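Local coordinates for bacterial microcompartment shell protein CutR (Streptococcus intermedius SK54 = ATCC 27335, PDB 6XPJ) that probably forms a minor part of the shell of the choline-degrading bacterial microcompartment, as a circularly permuted protein that assembles into hexamers and may lend the shell heterogeneity and flexibility, at residues Pro18-Pro31 with Glu44-Glu56. The protein carries 1 engineered substitution. Residues are numbered along the deposited sequence; the frame is centred on the assembly and turned at random.
Sequences PGKQITLAHVIAAP and EGAIGVVSLTPNE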
# COMPACT_ATOMS: atom_id res chain seq x y z
N PRO C 18 -12.31 -1.07 0.48
CA PRO C 18 -12.25 -0.46 1.79
C PRO C 18 -13.54 -0.71 2.58
O PRO C 18 -14.64 -0.80 2.02
CB PRO C 18 -12.07 1.04 1.51
CG PRO C 18 -12.31 1.25 0.08
CD PRO C 18 -12.41 -0.09 -0.61
N GLY C 19 -13.38 -0.87 3.88
CA GLY C 19 -14.51 -0.87 4.81
C GLY C 19 -14.96 0.54 5.15
O GLY C 19 -14.48 1.49 4.53
N LYS C 20 -15.88 0.62 6.09
CA LYS C 20 -16.57 1.87 6.47
C LYS C 20 -16.47 1.94 7.97
O LYS C 20 -17.30 1.37 8.66
CB LYS C 20 -17.98 1.89 5.91
CG LYS C 20 -18.02 1.96 4.40
CD LYS C 20 -19.41 1.70 3.84
CE LYS C 20 -19.81 0.25 4.04
NZ LYS C 20 -20.79 -0.24 3.04
N GLN C 21 -15.45 2.64 8.48
CA GLN C 21 -15.13 2.54 9.92
C GLN C 21 -14.37 3.78 10.37
O GLN C 21 -13.49 4.25 9.63
CB GLN C 21 -14.27 1.29 10.12
CG GLN C 21 -13.78 1.07 11.53
CD GLN C 21 -13.29 -0.35 11.69
OE1 GLN C 21 -14.04 -1.31 11.50
NE2 GLN C 21 -12.04 -0.48 12.08
N ILE C 22 -14.64 4.22 11.59
CA ILE C 22 -13.71 5.08 12.37
C ILE C 22 -13.02 4.18 13.38
O ILE C 22 -13.70 3.55 14.22
CB ILE C 22 -14.43 6.25 13.04
CG1 ILE C 22 -15.03 7.17 11.98
CG2 ILE C 22 -13.47 6.96 13.99
CD1 ILE C 22 -15.69 8.42 12.51
N THR C 23 -11.69 4.10 13.29
CA THR C 23 -10.88 3.19 14.13
C THR C 23 -10.23 3.95 15.29
O THR C 23 -9.72 3.32 16.23
CB THR C 23 -9.84 2.44 13.28
OG1 THR C 23 -10.47 1.95 12.09
CG2 THR C 23 -9.25 1.29 14.06
N LEU C 24 -10.25 5.27 15.25
CA LEU C 24 -9.64 6.09 16.31
C LEU C 24 -10.38 7.42 16.34
O LEU C 24 -10.54 8.05 15.29
CB LEU C 24 -8.15 6.31 16.02
CG LEU C 24 -7.41 7.08 17.11
CD1 LEU C 24 -7.25 6.22 18.34
CD2 LEU C 24 -6.07 7.55 16.59
N ALA C 25 -10.78 7.85 17.53
CA ALA C 25 -11.34 9.19 17.77
C ALA C 25 -10.88 9.59 19.16
O ALA C 25 -11.45 9.14 20.17
CB ALA C 25 -12.83 9.17 17.63
N HIS C 26 -9.77 10.30 19.22
CA HIS C 26 -8.92 10.36 20.41
C HIS C 26 -8.56 11.80 20.74
O HIS C 26 -8.19 12.57 19.81
CB HIS C 26 -7.65 9.53 20.18
CG HIS C 26 -6.83 9.38 21.41
ND1 HIS C 26 -6.97 8.33 22.28
CD2 HIS C 26 -5.84 10.18 21.92
CE1 HIS C 26 -6.10 8.47 23.28
NE2 HIS C 26 -5.39 9.60 23.08
N VAL C 27 -8.57 12.11 22.02
CA VAL C 27 -8.05 13.42 22.50
C VAL C 27 -6.81 13.19 23.37
O VAL C 27 -6.87 12.40 24.32
CB VAL C 27 -9.11 14.25 23.24
CG1 VAL C 27 -9.83 13.50 24.35
CG2 VAL C 27 -8.51 15.54 23.78
N ILE C 28 -5.74 13.88 23.01
CA ILE C 28 -4.57 14.08 23.91
C ILE C 28 -4.83 15.38 24.64
O ILE C 28 -4.81 16.43 24.00
CB ILE C 28 -3.24 14.07 23.13
CG1 ILE C 28 -3.13 12.87 22.20
CG2 ILE C 28 -2.10 14.16 24.14
CD1 ILE C 28 -1.86 12.85 21.37
N ALA C 29 -5.09 15.31 25.95
CA ALA C 29 -5.62 16.48 26.68
C ALA C 29 -4.53 17.54 26.80
O ALA C 29 -4.84 18.73 26.69
CB ALA C 29 -6.09 16.07 28.05
N ALA C 30 -3.31 17.12 27.08
CA ALA C 30 -2.19 18.02 27.39
C ALA C 30 -0.93 17.48 26.71
O ALA C 30 -0.06 16.91 27.37
CB ALA C 30 -2.03 18.11 28.89
N PRO C 31 -0.82 17.62 25.37
CA PRO C 31 0.31 17.09 24.63
C PRO C 31 1.65 17.59 25.19
O PRO C 31 1.79 18.72 25.59
CB PRO C 31 0.14 17.61 23.20
CG PRO C 31 -1.37 17.78 23.11
CD PRO C 31 -1.78 18.28 24.47
N GLU C 44 -0.42 24.79 22.77
CA GLU C 44 -1.54 25.13 23.68
C GLU C 44 -2.69 24.19 23.31
O GLU C 44 -2.86 23.93 22.12
CB GLU C 44 -2.04 26.56 23.45
CG GLU C 44 -1.01 27.63 23.77
CD GLU C 44 -0.70 27.77 25.25
OE1 GLU C 44 -1.60 27.45 26.06
OE2 GLU C 44 0.44 28.20 25.58
N GLY C 45 -3.43 23.76 24.32
CA GLY C 45 -4.70 23.08 24.09
C GLY C 45 -4.50 21.59 23.83
O GLY C 45 -3.37 21.08 23.78
N ALA C 46 -5.62 20.92 23.66
CA ALA C 46 -5.70 19.49 23.37
C ALA C 46 -5.56 19.28 21.86
O ALA C 46 -5.73 20.24 21.04
CB ALA C 46 -7.00 18.96 23.88
N ILE C 47 -5.23 18.04 21.51
CA ILE C 47 -5.19 17.59 20.10
C ILE C 47 -6.21 16.47 19.94
O ILE C 47 -6.19 15.52 20.75
CB ILE C 47 -3.77 17.13 19.72
CG1 ILE C 47 -2.84 18.35 19.68
CG2 ILE C 47 -3.78 16.33 18.42
CD1 ILE C 47 -3.09 19.31 18.58
N GLY C 48 -7.02 16.57 18.89
CA GLY C 48 -7.92 15.49 18.46
C GLY C 48 -7.34 14.76 17.27
O GLY C 48 -6.80 15.43 16.36
N VAL C 49 -7.43 13.43 17.26
CA VAL C 49 -6.86 12.53 16.23
C VAL C 49 -7.94 11.56 15.79
O VAL C 49 -8.53 10.88 16.64
CB VAL C 49 -5.64 11.77 16.76
CG1 VAL C 49 -4.94 11.07 15.60
CG2 VAL C 49 -4.68 12.68 17.52
N VAL C 50 -8.17 11.51 14.48
CA VAL C 50 -9.21 10.63 13.89
C VAL C 50 -8.57 9.77 12.80
O VAL C 50 -7.84 10.28 11.94
CB VAL C 50 -10.40 11.43 13.35
CG1 VAL C 50 -11.54 10.49 13.05
CG2 VAL C 50 -10.83 12.51 14.34
N SER C 51 -8.90 8.49 12.82
CA SER C 51 -8.57 7.49 11.78
C SER C 51 -9.84 7.01 11.11
O SER C 51 -10.74 6.50 11.84
CB SER C 51 -7.89 6.31 12.41
OG SER C 51 -7.52 5.38 11.38
N LEU C 52 -9.94 7.18 9.80
CA LEU C 52 -11.17 6.85 9.03
C LEU C 52 -10.86 5.95 7.85
O LEU C 52 -9.78 6.03 7.25
CB LEU C 52 -11.83 8.12 8.52
CG LEU C 52 -12.11 9.19 9.56
CD1 LEU C 52 -11.06 10.30 9.50
CD2 LEU C 52 -13.52 9.73 9.43
N THR C 53 -11.85 5.17 7.46
CA THR C 53 -11.83 4.32 6.25
C THR C 53 -13.23 4.40 5.68
O THR C 53 -14.20 4.27 6.45
CB THR C 53 -11.47 2.87 6.62
OG1 THR C 53 -10.28 2.88 7.44
CG2 THR C 53 -11.35 2.02 5.38
N PRO C 54 -13.43 4.63 4.37
CA PRO C 54 -12.36 4.90 3.41
C PRO C 54 -11.74 6.29 3.61
O PRO C 54 -12.30 7.15 4.29
CB PRO C 54 -13.07 4.82 2.06
CG PRO C 54 -14.48 5.26 2.37
CD PRO C 54 -14.76 4.71 3.75
N ASN C 55 -10.55 6.46 3.08
CA ASN C 55 -9.70 7.62 3.45
C ASN C 55 -10.32 8.94 3.00
O ASN C 55 -10.03 9.95 3.64
CB ASN C 55 -8.32 7.46 2.86
CG ASN C 55 -7.53 6.35 3.54
OD1 ASN C 55 -7.93 5.86 4.59
ND2 ASN C 55 -6.37 6.04 2.98
N GLU C 56 -11.14 8.94 1.96
CA GLU C 56 -11.78 10.16 1.44
C GLU C 56 -12.73 10.75 2.48
O GLU C 56 -13.08 11.95 2.35
CB GLU C 56 -12.55 9.88 0.14
CG GLU C 56 -11.69 9.44 -1.02
CD GLU C 56 -11.39 7.95 -1.11
OE1 GLU C 56 -11.68 7.16 -0.11
OE2 GLU C 56 -10.85 7.54 -2.15
O HOH W 1 -10.09 3.74 10.16
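Leu-24 turns CG anti to its backbone N (chi1 -176°) and Val-49 does the same with CG1 (chi1 -169°), which brings Leu-24 CD2 obliquely against Val-49 CG1 at 3.8 Å. Both sit on the face that also carries His-26, Ile-28 and Ile-47. Leu-24 CB meanwhile lies against Ser-51 CB at 3.6 Å. On the other face, Ile-22 and Leu-52 run side by side, CG1 to CD2 3.9 Å, and with Ala-25 they back onto helix 89-105, while Val-50 touches Phe-85 of strand 82-87.

Strands 21-28 and 46-53 are antiparallel neighbours in the central sheet of the BMC fold, joined by eight backbone hydrogen bonds. The register slips by one residue at a beta bulge around Thr-23: Thr-23 N donates to Ser-51 O (3.0 Å), whereas Ser-51 N goes on to Leu-24 O. Leu-24 N, buried here, finds no partner. At the bulge, Thr-23 OG1 meets a water that also reaches Thr-53 OG1 (2.9 Å from the water) and donates to Ser-51 OG. Gln-21 NE2 donates to the same Thr-23 OG1 almost in its amide plane at 2.9 Å; with OE1 bound by Arg-11 of a neighbouring subunit, the amide is restrained from both ends. At one end the Pro-18 and Pro-54 side chains meet at about a right angle, CB to CB 3.9 Å, Pro-54 following a cis peptide; at the other, Pro-31 CG rests on Ile-47 CG1.

His-26 is held through both ring nitrogens by Thr-115 and Ser-117, while Ser-51 OG binds Glu-56 of a neighbouring subunit. One face is thus apolar against helix 89-105; the other is mixed, water-linked hydroxyls beside the bulge and aliphatic groups beyond it, and both kinds reach the hexamer interface, Leu-24 packing on Leu-107 of a neighbouring subunit.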